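Local coordinates for hypothetical protein TM1631 (Thermotoga maritima, PDB 1VPQ), which is of unknown function but belongs to the DUF72 family, whose TIM-barrel fold here holds a sulfate ion in a polar pocket at one end of the barrel, at residues Met122-Gln126 with Tyr199-Arg203; Arg51-Leu55 with Thr246-Phe250; Val83-Val89 with Asp103-Phe107; Thr176-Val180 with Phe189-Pro193; Phe204-Asn208 with Tyr220-Tyr224. One frame throughout, in Å; residues are numbered along the deposited sequence. Where two conformers were deposited one is given.

Contact 1 of 5, residues Met122-Gln126 with Tyr199-Arg203; sequences MTLAQ and YAYFR. With SO4 (sulfate ion), chain B.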
# COMPACT_ATOMS: atom_id res chain seq x y z
N MET A 122 3.79 2.32 -8.63
CA MET A 122 4.71 1.91 -7.56
C MET A 122 4.52 0.44 -7.18
O MET A 122 3.40 -0.08 -7.22
CB MET A 122 4.49 2.79 -6.33
CG MET A 122 5.48 2.61 -5.17
SD MET A 122 7.05 3.45 -5.37
CE MET A 122 6.61 5.16 -5.64
N THR A 123 5.63 -0.22 -6.83
CA THR A 123 5.59 -1.57 -6.28
C THR A 123 5.91 -1.52 -4.79
O THR A 123 6.82 -0.82 -4.37
CB THR A 123 6.55 -2.52 -7.02
OG1 THR A 123 6.11 -2.67 -8.37
CG2 THR A 123 6.59 -3.91 -6.38
N LEU A 124 5.14 -2.26 -3.99
CA LEU A 124 5.25 -2.21 -2.54
C LEU A 124 5.83 -3.50 -1.98
O LEU A 124 5.31 -4.59 -2.25
CB LEU A 124 3.87 -1.97 -1.91
CG LEU A 124 3.80 -1.97 -0.38
CD1 LEU A 124 4.50 -0.76 0.23
CD2 LEU A 124 2.36 -2.04 0.09
N ALA A 125 6.89 -3.35 -1.19
CA ALA A 125 7.44 -4.46 -0.42
C ALA A 125 7.17 -4.19 1.05
O ALA A 125 7.86 -3.37 1.67
CB ALA A 125 8.94 -4.60 -0.69
N GLN A 126 6.17 -4.87 1.59
CA GLN A 126 5.78 -4.72 3.00
C GLN A 126 6.23 -5.94 3.80
O GLN A 126 5.81 -7.06 3.53
CB GLN A 126 4.26 -4.49 3.13
CG GLN A 126 3.69 -4.59 4.55
CD GLN A 126 3.15 -5.98 4.88
OE1 GLN A 126 2.29 -6.51 4.16
NE2 GLN A 126 3.66 -6.58 5.96
N TYR A 199 9.02 10.60 -4.28
CA TYR A 199 7.64 10.17 -4.08
C TYR A 199 7.39 9.89 -2.60
O TYR A 199 8.29 9.45 -1.88
CB TYR A 199 7.34 8.91 -4.91
CG TYR A 199 7.39 9.19 -6.39
CD1 TYR A 199 6.29 9.73 -7.04
CD2 TYR A 199 8.55 8.96 -7.13
CE1 TYR A 199 6.33 10.02 -8.41
CE2 TYR A 199 8.60 9.24 -8.49
CZ TYR A 199 7.49 9.77 -9.13
OH TYR A 199 7.53 10.06 -10.48
N ALA A 200 6.17 10.18 -2.15
CA ALA A 200 5.71 9.77 -0.82
C ALA A 200 4.65 8.68 -0.97
O ALA A 200 3.92 8.64 -1.95
CB ALA A 200 5.14 10.94 -0.05
N TYR A 201 4.60 7.81 0.03
CA TYR A 201 3.67 6.69 0.06
C TYR A 201 3.17 6.53 1.49
O TYR A 201 3.97 6.31 2.39
CB TYR A 201 4.39 5.42 -0.40
CG TYR A 201 3.50 4.28 -0.88
CD1 TYR A 201 2.62 3.63 -0.01
CD2 TYR A 201 3.55 3.84 -2.19
CE1 TYR A 201 1.83 2.57 -0.45
CE2 TYR A 201 2.77 2.79 -2.64
CZ TYR A 201 1.91 2.15 -1.77
OH TYR A 201 1.13 1.11 -2.23
N PHE A 202 1.86 6.66 1.71
CA PHE A 202 1.28 6.51 3.05
C PHE A 202 0.40 5.29 3.11
O PHE A 202 -0.38 5.06 2.19
CB PHE A 202 0.42 7.71 3.42
CG PHE A 202 1.18 8.99 3.53
CD1 PHE A 202 1.62 9.65 2.38
CD2 PHE A 202 1.47 9.53 4.77
CE1 PHE A 202 2.33 10.84 2.48
CE2 PHE A 202 2.18 10.72 4.87
CZ PHE A 202 2.61 11.38 3.72
N ARG A 203 0.50 4.54 4.20
CA ARG A 203 -0.43 3.44 4.45
C ARG A 203 -1.03 3.54 5.85
O ARG A 203 -0.29 3.61 6.82
CB ARG A 203 0.26 2.10 4.24
CG ARG A 203 0.71 1.86 2.80
CD ARG A 203 1.11 0.41 2.59
NE ARG A 203 -0.04 -0.47 2.41
CZ ARG A 203 -0.15 -1.70 2.91
NH1 ARG A 203 0.79 -2.22 3.68
NH2 ARG A 203 -1.24 -2.42 2.66
S SO4 B . -0.65 -5.11 5.57
O1 SO4 B . 0.57 -4.37 5.88
O2 SO4 B . -0.47 -6.53 5.83
O3 SO4 B . -1.72 -4.59 6.41
O4 SO4 B . -0.97 -4.95 4.15
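Strands 122-126 and 199-203 face each other across the interior of a TIM barrel, their axes 10.4 Å apart and inclined at 50°, so side chains alone bridge the gap. Tyr-199 starts the series: its CB lies 3.9 Å from Met-122 CE. Two residues on, Tyr-201 again points inward and its ring packs on the same methionine, CE2 to Met-122 CG at 3.7 Å, while CE1 is 4.3 Å from Leu-124 CD1. The Tyr-201 hydroxyl is hydrogen-bonded to Glu-54 and Thr-82, so polar groups are set among the apolar ones within. The intervening Ala-200 and Phe-202 face the other way, as strand alternation requires. Arg-203 closes the series. Leu-124 CD2 sits over one face of its guanidinium, 3.7 Å from NE, and Gln-126 CG approaches NH1 at 3.8 Å; salt bridges to Glu-155 and Glu-54 hold the charge. The guanidinium also grips the sulfate, probably from the crystallisation liquor: Arg-203 NH2 donates to O4 at 2.9 Å and Arg-203 NH1 to O1 at 3.1 Å.

Contact 2 of 5, residues Arg51-Leu55 with Thr246-Phe250; sequences RIVEL and TYVFF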
# COMPACT_ATOMS: atom_id res chain seq x y z
N ARG A 51 -8.95 7.48 -7.84
CA ARG A 51 -8.13 7.40 -9.05
C ARG A 51 -6.98 6.40 -8.93
O ARG A 51 -6.13 6.30 -9.81
CB ARG A 51 -7.57 8.79 -9.37
CG ARG A 51 -8.65 9.86 -9.58
CD ARG A 51 -8.85 10.17 -11.06
NE ARG A 51 -7.60 10.64 -11.66
CZ ARG A 51 -7.11 11.87 -11.52
NH1 ARG A 51 -7.75 12.80 -10.81
NH2 ARG A 51 -5.96 12.17 -12.12
N ILE A 52 -6.95 5.66 -7.83
CA ILE A 52 -5.87 4.71 -7.56
C ILE A 52 -6.36 3.63 -6.60
O ILE A 52 -7.28 3.87 -5.80
CB ILE A 52 -4.60 5.44 -7.00
CG1 ILE A 52 -3.35 4.57 -7.19
CG2 ILE A 52 -4.77 5.83 -5.53
CD1 ILE A 52 -2.03 5.30 -6.92
N VAL A 53 -5.76 2.45 -6.70
CA VAL A 53 -6.03 1.37 -5.76
C VAL A 53 -4.74 0.57 -5.60
O VAL A 53 -3.96 0.47 -6.53
CB VAL A 53 -7.22 0.47 -6.21
CG1 VAL A 53 -6.91 -0.28 -7.50
CG2 VAL A 53 -7.63 -0.50 -5.11
N GLU A 54 -4.52 0.05 -4.40
CA GLU A 54 -3.37 -0.78 -4.09
C GLU A 54 -3.80 -2.25 -4.09
O GLU A 54 -4.73 -2.62 -3.39
CB GLU A 54 -2.83 -0.40 -2.72
CG GLU A 54 -1.62 -1.17 -2.24
CD GLU A 54 -1.32 -0.89 -0.79
OE1 GLU A 54 -1.96 -1.55 0.06
OE2 GLU A 54 -0.46 -0.02 -0.51
N LEU A 55 -3.10 -3.08 -4.87
CA LEU A 55 -3.51 -4.47 -5.08
C LEU A 55 -2.49 -5.52 -4.61
O LEU A 55 -1.29 -5.28 -4.58
CB LEU A 55 -3.83 -4.69 -6.56
CG LEU A 55 -5.06 -3.92 -7.06
CD1 LEU A 55 -5.12 -3.88 -8.56
CD2 LEU A 55 -6.34 -4.51 -6.49
N THR A 246 2.23 11.75 -4.45
CA THR A 246 2.03 11.10 -3.15
C THR A 246 0.88 10.10 -3.29
O THR A 246 -0.15 10.43 -3.87
CB THR A 246 1.67 12.13 -2.05
OG1 THR A 246 2.80 12.96 -1.77
CG2 THR A 246 1.24 11.44 -0.76
N TYR A 247 1.08 8.90 -2.75
CA TYR A 247 0.07 7.84 -2.82
C TYR A 247 -0.36 7.48 -1.41
O TYR A 247 0.45 7.09 -0.58
CB TYR A 247 0.62 6.60 -3.54
CG TYR A 247 1.38 6.97 -4.79
CD1 TYR A 247 0.73 7.55 -5.88
CD2 TYR A 247 2.76 6.79 -4.87
CE1 TYR A 247 1.43 7.92 -7.01
CE2 TYR A 247 3.46 7.15 -5.99
CZ TYR A 247 2.80 7.72 -7.07
OH TYR A 247 3.52 8.09 -8.20
N VAL A 248 -1.66 7.59 -1.16
CA VAL A 248 -2.20 7.41 0.18
C VAL A 248 -3.24 6.31 0.13
O VAL A 248 -4.22 6.41 -0.61
CB VAL A 248 -2.84 8.72 0.70
CG1 VAL A 248 -3.30 8.57 2.13
CG2 VAL A 248 -1.86 9.91 0.56
N PHE A 249 -3.04 5.25 0.90
CA PHE A 249 -3.99 4.13 0.91
C PHE A 249 -4.45 3.84 2.32
O PHE A 249 -3.65 3.89 3.26
CB PHE A 249 -3.36 2.88 0.30
CG PHE A 249 -2.92 3.06 -1.12
CD1 PHE A 249 -3.82 2.89 -2.17
CD2 PHE A 249 -1.61 3.43 -1.42
CE1 PHE A 249 -3.42 3.08 -3.49
CE2 PHE A 249 -1.21 3.62 -2.74
CZ PHE A 249 -2.12 3.44 -3.77
N PHE A 250 -5.75 3.53 2.46
CA PHE A 250 -6.37 3.12 3.73
C PHE A 250 -6.61 1.63 3.73
O PHE A 250 -7.21 1.09 2.80
CB PHE A 250 -7.72 3.82 3.94
CG PHE A 250 -7.60 5.22 4.44
CD1 PHE A 250 -7.27 6.26 3.58
CD2 PHE A 250 -7.82 5.51 5.78
CE1 PHE A 250 -7.16 7.55 4.03
CE2 PHE A 250 -7.71 6.81 6.24
CZ PHE A 250 -7.38 7.83 5.36
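Phe-249 lays one face of its ring against Glu-54, whose CB stands 3.7 Å from the ring centroid and 20° off the normal, a CH-pi contact. The overlap continues onto the backbone of strand 52-55, with Phe-249 CE1 3.3 Å from Glu-54 N and 3.5 Å from Val-53 C. Further back along both strands, Ile-52 extends with both chi angles t and brings CD1 against two aromatic rings, 3.7 Å from Phe-249 CZ and 3.7 Å from Tyr-247 CD1. The aliphatic base of Glu-54 thus belongs to the apolar layer, whereas its carboxylate reaches Ser-19, Tyr-201 and Arg-203 among the polar groups of the barrel interior. The strand axes approach to 7.8 Å at 64°, too far apart for backbone pairing. In this TIM barrel, strand 13-18 lies next to strand 245-250, and Glu-54 pairs through its backbone with Thr-18 and Gly-20; on the outer side of strand 245-250, Val-248 and Phe-250 pack against helices 226-240 and 257-270.

Contact 3 of 5, residues Val83-Val89 with Asp103-Phe107; sequences VKTPGSV and DMENF. With SO4 (sulfate ion), chain B.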
# COMPACT_ATOMS: atom_id res chain seq x y z
N VAL A 83 1.15 -2.12 -6.50
CA VAL A 83 1.09 -3.58 -6.38
C VAL A 83 2.06 -4.09 -5.32
O VAL A 83 3.20 -3.63 -5.24
CB VAL A 83 1.42 -4.29 -7.73
CG1 VAL A 83 0.95 -5.74 -7.71
CG2 VAL A 83 0.75 -3.59 -8.86
N LYS A 84 1.62 -5.07 -4.53
CA LYS A 84 2.50 -5.76 -3.60
C LYS A 84 3.38 -6.78 -4.34
O LYS A 84 2.90 -7.49 -5.23
CB LYS A 84 1.70 -6.47 -2.50
CG LYS A 84 1.28 -5.57 -1.36
CD LYS A 84 0.81 -6.39 -0.17
CE LYS A 84 0.64 -5.53 1.08
NZ LYS A 84 0.33 -6.36 2.28
N THR A 85 4.66 -6.84 -3.96
CA THR A 85 5.57 -7.88 -4.44
C THR A 85 5.03 -9.24 -4.00
O THR A 85 4.19 -9.31 -3.10
CB THR A 85 7.01 -7.75 -3.84
OG1 THR A 85 6.96 -7.93 -2.42
CG2 THR A 85 7.65 -6.40 -4.18
N PRO A 86 5.53 -10.33 -4.61
CA PRO A 86 5.10 -11.65 -4.14
C PRO A 86 5.44 -11.85 -2.66
O PRO A 86 6.36 -11.19 -2.14
CB PRO A 86 5.89 -12.63 -5.02
CG PRO A 86 6.29 -11.83 -6.22
CD PRO A 86 6.48 -10.43 -5.73
N GLY A 87 4.69 -12.72 -2.00
CA GLY A 87 4.86 -13.00 -0.57
C GLY A 87 6.19 -13.61 -0.19
O GLY A 87 6.68 -13.39 0.91
N SER A 88 6.78 -14.39 -1.09
CA SER A 88 8.12 -14.95 -0.89
C SER A 88 9.18 -13.87 -0.66
O SER A 88 10.07 -14.02 0.18
CB SER A 88 8.53 -15.76 -2.13
OG SER A 88 8.58 -14.92 -3.27
N VAL A 89 9.08 -12.80 -1.43
CA VAL A 89 10.08 -11.74 -1.40
C VAL A 89 10.07 -11.02 -0.06
O VAL A 89 11.12 -10.72 0.49
CB VAL A 89 9.87 -10.77 -2.59
CG1 VAL A 89 10.72 -9.50 -2.44
CG2 VAL A 89 10.19 -11.49 -3.90
N ASP A 103 12.51 -14.68 -8.38
CA ASP A 103 11.12 -14.31 -8.05
C ASP A 103 10.68 -12.93 -8.58
O ASP A 103 9.55 -12.78 -9.06
CB ASP A 103 10.88 -14.38 -6.52
CG ASP A 103 10.60 -15.80 -6.03
OD1 ASP A 103 10.52 -16.73 -6.85
OD2 ASP A 103 10.46 -15.99 -4.80
N MET A 104 11.56 -11.94 -8.48
CA MET A 104 11.24 -10.57 -8.92
C MET A 104 11.29 -10.39 -10.44
O MET A 104 10.53 -9.61 -10.99
CB MET A 104 12.15 -9.55 -8.24
CG MET A 104 11.87 -9.38 -6.75
SD MET A 104 10.18 -8.87 -6.40
CE MET A 104 10.15 -7.21 -7.08
N GLU A 105 12.20 -11.11 -11.10
CA GLU A 105 12.27 -11.13 -12.57
C GLU A 105 11.02 -11.77 -13.16
O GLU A 105 10.47 -11.28 -14.15
CB GLU A 105 13.51 -11.89 -13.05
CG GLU A 105 14.81 -11.11 -12.86
CD GLU A 105 16.04 -11.85 -13.38
OE1 GLU A 105 16.11 -13.10 -13.23
OE2 GLU A 105 16.94 -11.17 -13.93
N ASN A 106 10.60 -12.87 -12.55
CA ASN A 106 9.37 -13.55 -12.90
C ASN A 106 8.17 -12.62 -12.74
O ASN A 106 7.34 -12.48 -13.64
CB ASN A 106 9.20 -14.77 -12.00
CG ASN A 106 8.09 -15.68 -12.43
OD1 ASN A 106 7.08 -15.82 -11.73
ND2 ASN A 106 8.25 -16.31 -13.60
N PHE A 107 8.11 -11.99 -11.57
CA PHE A 107 7.08 -11.00 -11.21
C PHE A 107 7.08 -9.80 -12.15
O PHE A 107 6.02 -9.31 -12.51
CB PHE A 107 7.31 -10.55 -9.77
CG PHE A 107 6.55 -9.31 -9.38
CD1 PHE A 107 5.22 -9.40 -8.98
CD2 PHE A 107 7.18 -8.07 -9.35
CE1 PHE A 107 4.52 -8.26 -8.59
CE2 PHE A 107 6.49 -6.93 -8.96
CZ PHE A 107 5.17 -7.02 -8.58
S SO4 B . -0.65 -5.11 5.57
O1 SO4 B . 0.57 -4.37 5.88
O2 SO4 B . -0.47 -6.53 5.83
O3 SO4 B . -1.72 -4.59 6.41
O4 SO4 B . -0.97 -4.95 4.15
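This contact joins a strand of the TIM barrel to the helical layer outside it: strand 80-84 runs through a short loop into helix 87-91, and helix 101-116 lies against that bend. The main bump, the Phe-107 ring, enters a hollow lined by Val-83, the Lys-84 carbonyl, Thr-85 and Pro-86, with Val-83 CG1 at the ring edge, 4.5 Å from CE1, and Thr-85 CA over a face. Pro-86 CD presses on the face as well, 3.6 Å from Phe-107 CD1 and 26° off the ring normal, in CH-pi fashion. Pro-86 occupies the N-cap of helix 87-91, so the residue that starts the helix also walls the aromatic's hollow. Met-104 folds its chain, all three chi angles m, to lodge SD against Pro-86 and Val-89, 4.1 Å from Pro-86 CD and 3.6 Å from Val-89 CG2, with CE 3.9 Å from Thr-85 CG2. Leu-144 of helix 135-147 touches Val-89 and Met-104. Lys-84 starts away from helix 101-116 and extends to the barrel's C-terminal mouth, where NZ is hydrogen-bonded to the sulfate and Gln-126. At the partly exposed side a hydrogen bond spans the two helices, Ser-88 OG donating to Asp-103 OD2 at 2.6 Å.

Contact 4 of 5, residues Thr176-Val180 with Phe189-Pro193; sequences TFVVV and FPYRP. With SO4 (sulfate ion), chain D.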
# COMPACT_ATOMS: atom_id res chain seq x y z
N THR A 176 11.49 4.34 -2.02
CA THR A 176 10.50 5.21 -1.41
C THR A 176 10.06 4.64 -0.06
O THR A 176 9.73 3.45 0.07
CB THR A 176 9.29 5.41 -2.36
OG1 THR A 176 9.72 6.12 -3.54
CG2 THR A 176 8.16 6.17 -1.69
N PHE A 177 10.08 5.50 0.96
CA PHE A 177 9.71 5.12 2.32
C PHE A 177 8.19 5.15 2.51
O PHE A 177 7.53 6.15 2.23
CB PHE A 177 10.39 6.07 3.32
CG PHE A 177 9.96 5.83 4.74
CD1 PHE A 177 10.35 4.68 5.41
CD2 PHE A 177 9.14 6.74 5.39
CE1 PHE A 177 9.95 4.45 6.71
CE2 PHE A 177 8.74 6.51 6.68
CZ PHE A 177 9.13 5.36 7.34
N VAL A 178 7.64 4.03 2.99
CA VAL A 178 6.22 3.95 3.31
C VAL A 178 5.94 4.53 4.69
O VAL A 178 6.31 3.95 5.71
CB VAL A 178 5.71 2.51 3.25
CG1 VAL A 178 4.24 2.44 3.69
CG2 VAL A 178 5.85 1.97 1.84
N VAL A 179 5.29 5.69 4.71
CA VAL A 179 4.90 6.33 5.97
C VAL A 179 3.65 5.61 6.47
O VAL A 179 2.62 5.62 5.80
CB VAL A 179 4.59 7.83 5.80
CG1 VAL A 179 4.16 8.44 7.14
CG2 VAL A 179 5.79 8.58 5.22
N VAL A 180 3.74 5.01 7.65
CA VAL A 180 2.69 4.14 8.14
C VAL A 180 2.01 4.70 9.39
O VAL A 180 2.68 5.19 10.30
CB VAL A 180 3.22 2.75 8.53
CG1 VAL A 180 2.09 1.83 8.97
CG2 VAL A 180 3.96 2.13 7.40
N PHE A 189 6.21 -0.33 14.17
CA PHE A 189 6.94 0.77 13.57
C PHE A 189 6.11 2.05 13.73
O PHE A 189 4.90 2.05 13.47
CB PHE A 189 7.24 0.47 12.10
CG PHE A 189 8.26 1.40 11.49
CD1 PHE A 189 7.88 2.59 10.92
CD2 PHE A 189 9.61 1.07 11.50
CE1 PHE A 189 8.82 3.46 10.36
CE2 PHE A 189 10.55 1.92 10.94
CZ PHE A 189 10.15 3.12 10.37
N PRO A 190 6.75 3.15 14.17
CA PRO A 190 6.02 4.40 14.40
C PRO A 190 5.67 5.18 13.14
O PRO A 190 6.06 4.80 12.04
CB PRO A 190 7.00 5.21 15.25
CG PRO A 190 8.33 4.77 14.80
CD PRO A 190 8.19 3.30 14.49
N TYR A 191 4.93 6.26 13.33
CA TYR A 191 4.53 7.14 12.23
C TYR A 191 5.65 8.12 12.01
O TYR A 191 5.89 8.97 12.85
CB TYR A 191 3.24 7.88 12.60
CG TYR A 191 2.81 8.95 11.64
CD1 TYR A 191 2.07 8.64 10.51
CD2 TYR A 191 3.10 10.29 11.89
CE1 TYR A 191 1.66 9.63 9.62
CE2 TYR A 191 2.70 11.29 11.02
CZ TYR A 191 1.98 10.95 9.89
OH TYR A 191 1.57 11.94 9.02
N ARG A 192 6.36 7.96 10.90
CA ARG A 192 7.47 8.86 10.53
C ARG A 192 7.18 9.54 9.19
O ARG A 192 7.35 8.94 8.14
CB ARG A 192 8.80 8.09 10.43
CG ARG A 192 9.43 7.60 11.74
CD ARG A 192 8.92 8.35 12.94
NE ARG A 192 9.75 8.30 14.13
CZ ARG A 192 9.31 8.54 15.36
NH1 ARG A 192 8.02 8.81 15.58
NH2 ARG A 192 10.14 8.49 16.38
N PRO A 193 6.74 10.82 9.22
CA PRO A 193 6.40 11.47 7.97
C PRO A 193 7.67 12.02 7.32
O PRO A 193 8.05 13.18 7.51
CB PRO A 193 5.41 12.56 8.40
CG PRO A 193 5.75 12.86 9.82
CD PRO A 193 6.53 11.70 10.38
S SO4 D . 3.81 7.81 16.72
O1 SO4 D . 3.79 6.34 16.64
O2 SO4 D . 5.16 8.30 16.99
O3 SO4 D . 3.34 8.38 15.47
O4 SO4 D . 2.89 8.24 17.76
O HOH W 1 5.89 5.42 9.48
O HOH W 2 2.56 3.89 12.94
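With chi1 at 175°, Phe-177 swings its ring out from strand 176-180 toward the loop that follows. Its rim meets the rim of Phe-189, likewise in a t rotamer: CZ to CE1 of Phe-189 is 3.6 Å, the centroids are 5.9 Å apart and the planes are inclined at 53°, and neither ring lies over the face of the other. The Arg-192 carbonyl O approaches the Phe-177 edge, 3.2 Å from CE2. Val-179, also t, packs CG1 on Tyr-191 CE1 at 3.7 Å, and both its methyls lie against the Arg-192 carbonyl, CG2 3.3 Å from Arg-192 O. Strand 176-181 belongs to a TIM barrel, and residues 189-193 come from the connection to strand 199-204, here a loop folded over the barrel's outer side; helix 164-173 flanks both Phe-177 and Phe-189. The t rotamer of Tyr-191 carries its hydroxyl to Asp-235. Backbones meet through water: water 1 accepts from Val-180 N and Arg-192 N, each at 2.9 Å, and donates to Pro-190 O at 2.6 Å, while water 2 donates to Val-180 O at 2.9 Å and Phe-189 O at 3.0 Å. Val-180 O is also 3.3 Å from Tyr-191 CA, a CA-H...O contact.

Contact 5 of 5, residues Phe204-Asn208 with Tyr220-Tyr224; sequences FHGRN and YDYLY. With SO4 (sulfate ion), chain B.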
# COMPACT_ATOMS: atom_id res chain seq x y z
N PHE A 204 -2.36 3.55 5.94
CA PHE A 204 -3.07 3.66 7.21
C PHE A 204 -3.83 2.37 7.50
O PHE A 204 -4.75 2.01 6.78
CB PHE A 204 -4.05 4.84 7.18
CG PHE A 204 -3.41 6.16 6.78
CD1 PHE A 204 -2.19 6.56 7.30
CD2 PHE A 204 -4.07 7.01 5.90
CE1 PHE A 204 -1.61 7.77 6.92
CE2 PHE A 204 -3.50 8.24 5.53
CZ PHE A 204 -2.28 8.61 6.04
N HIS A 205 -3.43 1.69 8.57
CA HIS A 205 -3.99 0.37 8.93
C HIS A 205 -5.02 0.45 10.05
O HIS A 205 -5.54 -0.58 10.48
CB HIS A 205 -2.87 -0.57 9.39
CG HIS A 205 -1.77 -0.73 8.39
ND1 HIS A 205 -1.97 -1.27 7.14
CD2 HIS A 205 -0.45 -0.45 8.47
CE1 HIS A 205 -0.83 -1.29 6.49
NE2 HIS A 205 0.11 -0.80 7.27
N GLY A 206 -5.27 1.66 10.54
CA GLY A 206 -6.03 1.86 11.77
C GLY A 206 -5.17 1.59 12.99
O GLY A 206 -3.99 1.29 12.88
N ARG A 207 -5.79 1.67 14.16
CA ARG A 207 -5.07 1.62 15.43
C ARG A 207 -5.73 0.70 16.43
O ARG A 207 -5.74 0.98 17.63
CB ARG A 207 -4.99 3.02 16.04
CG ARG A 207 -4.36 4.03 15.14
CD ARG A 207 -4.46 5.37 15.77
NE ARG A 207 -3.75 6.36 14.99
CZ ARG A 207 -3.69 7.65 15.30
NH1 ARG A 207 -4.31 8.12 16.38
NH2 ARG A 207 -3.01 8.47 14.51
N ASN A 208 -6.27 -0.40 15.93
CA ASN A 208 -6.89 -1.42 16.76
C ASN A 208 -5.91 -1.91 17.83
O ASN A 208 -4.89 -2.50 17.51
CB ASN A 208 -7.36 -2.57 15.87
CG ASN A 208 -8.20 -3.60 16.62
OD1 ASN A 208 -8.39 -3.51 17.83
ND2 ASN A 208 -8.71 -4.59 15.90
N TYR A 220 -7.95 -5.21 11.44
CA TYR A 220 -8.11 -3.89 10.80
C TYR A 220 -9.47 -3.24 11.10
O TYR A 220 -9.84 -2.25 10.46
CB TYR A 220 -7.91 -4.01 9.29
CG TYR A 220 -6.57 -4.58 8.90
CD1 TYR A 220 -5.43 -3.77 8.82
CD2 TYR A 220 -6.43 -5.93 8.59
CE1 TYR A 220 -4.19 -4.30 8.46
CE2 TYR A 220 -5.20 -6.47 8.23
CZ TYR A 220 -4.08 -5.66 8.17
OH TYR A 220 -2.87 -6.20 7.81
N ASP A 221 -10.21 -3.78 12.07
CA ASP A 221 -11.46 -3.16 12.50
C ASP A 221 -11.17 -1.88 13.27
O ASP A 221 -10.91 -1.89 14.48
CB ASP A 221 -12.29 -4.13 13.35
CG ASP A 221 -13.62 -3.54 13.77
OD1 ASP A 221 -14.01 -2.48 13.22
OD2 ASP A 221 -14.28 -4.13 14.65
N TYR A 222 -11.20 -0.76 12.55
CA TYR A 222 -10.96 0.56 13.12
C TYR A 222 -11.50 1.62 12.17
O TYR A 222 -11.43 1.46 10.96
CB TYR A 222 -9.48 0.78 13.35
CG TYR A 222 -9.17 2.02 14.15
CD1 TYR A 222 -9.14 1.99 15.53
CD2 TYR A 222 -8.87 3.22 13.52
CE1 TYR A 222 -8.86 3.12 16.27
CE2 TYR A 222 -8.57 4.37 14.25
CZ TYR A 222 -8.56 4.31 15.63
OH TYR A 222 -8.27 5.43 16.38
N LEU A 223 -12.05 2.69 12.74
CA LEU A 223 -12.55 3.83 11.97
C LEU A 223 -11.92 5.11 12.51
O LEU A 223 -12.26 5.56 13.60
CB LEU A 223 -14.08 3.92 12.06
CG LEU A 223 -14.76 5.02 11.21
CD1 LEU A 223 -14.76 4.68 9.73
CD2 LEU A 223 -16.17 5.26 11.68
N TYR A 224 -10.99 5.68 11.74
CA TYR A 224 -10.36 6.93 12.12
C TYR A 224 -11.39 8.03 12.38
O TYR A 224 -12.35 8.18 11.63
CB TYR A 224 -9.41 7.40 11.02
CG TYR A 224 -8.09 6.65 10.94
CD1 TYR A 224 -7.02 7.01 11.75
CD2 TYR A 224 -7.91 5.61 10.02
CE1 TYR A 224 -5.81 6.34 11.68
CE2 TYR A 224 -6.69 4.93 9.94
CZ TYR A 224 -5.65 5.31 10.77
OH TYR A 224 -4.45 4.65 10.71
S SO4 B . -0.65 -5.11 5.57
O1 SO4 B . 0.57 -4.37 5.88
O2 SO4 B . -0.47 -6.53 5.83
O3 SO4 B . -1.72 -4.59 6.41
O4 SO4 B . -0.97 -4.95 4.15
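Leaving the barrel strand, Phe-204 places CB 3.6 Å from Tyr-224 OH and 3.8 Å from Tyr-224 CE2, while its ring meets Phe-250 edge-to-face. His-205 follows with its carbonyl O at the edge of the Tyr-220 ring, 3.6 Å from CD1; its imidazole ND1, hydrogen-bonded to Asn-251, is 4.0 Å from Tyr-220 CE1. The backbones approach most closely at Gly-206, whose CA is 5.3 Å from Tyr-222 CA. A side chain here would collide with Tyr-222 CB, and the phi of 77° itself favours glycine; Gly-206 N makes a weak hydrogen bond to Tyr-224 OH at 3.1 Å, a hydroxyl also bonded to Asp-181. Apart from Phe-204, the last strand residue, both segments belong to the long loop between strand 199-204 and helix 226-240, at the C-terminal end of the TIM barrel, where such barrels carry active sites. Tyr-220 reaches from it to the sulfate, its OH donating to O3 at a very short 2.4 Å. Arg-207 lies across the Tyr-222 face, CB 4.0 Å from the centroid, then extends past Tyr-224, NE 3.9 Å from CE1, to salt bridges with Asp-181 and Glu-228. Asn-208 N lies 3.8 Å from Tyr-222 CD1.

How the contacts relate
All five contacts belong to one TIM-barrel domain. Contacts 1 and 2, centres 9 Å apart, fill the barrel interior and touch through neighbouring strands 199-204 and 245-250 and the Tyr-201 to Glu-54 hydrogen bond. Contact 3 lies at the helical layer beside strand 80-84, contact 4 beside strand 176-181, and contact 5 in the loop after strand 199-204; contacts 3 and 5 are 27 Å apart, on opposite sides of the chain's centre. Contact 2 encloses the other four along the chain, and contact 4 is nested within contact 1. Lys-84, Arg-203 and Tyr-220, from contacts 3, 1 and 5, converge on one sulfate, consistent with an anion-binding pocket.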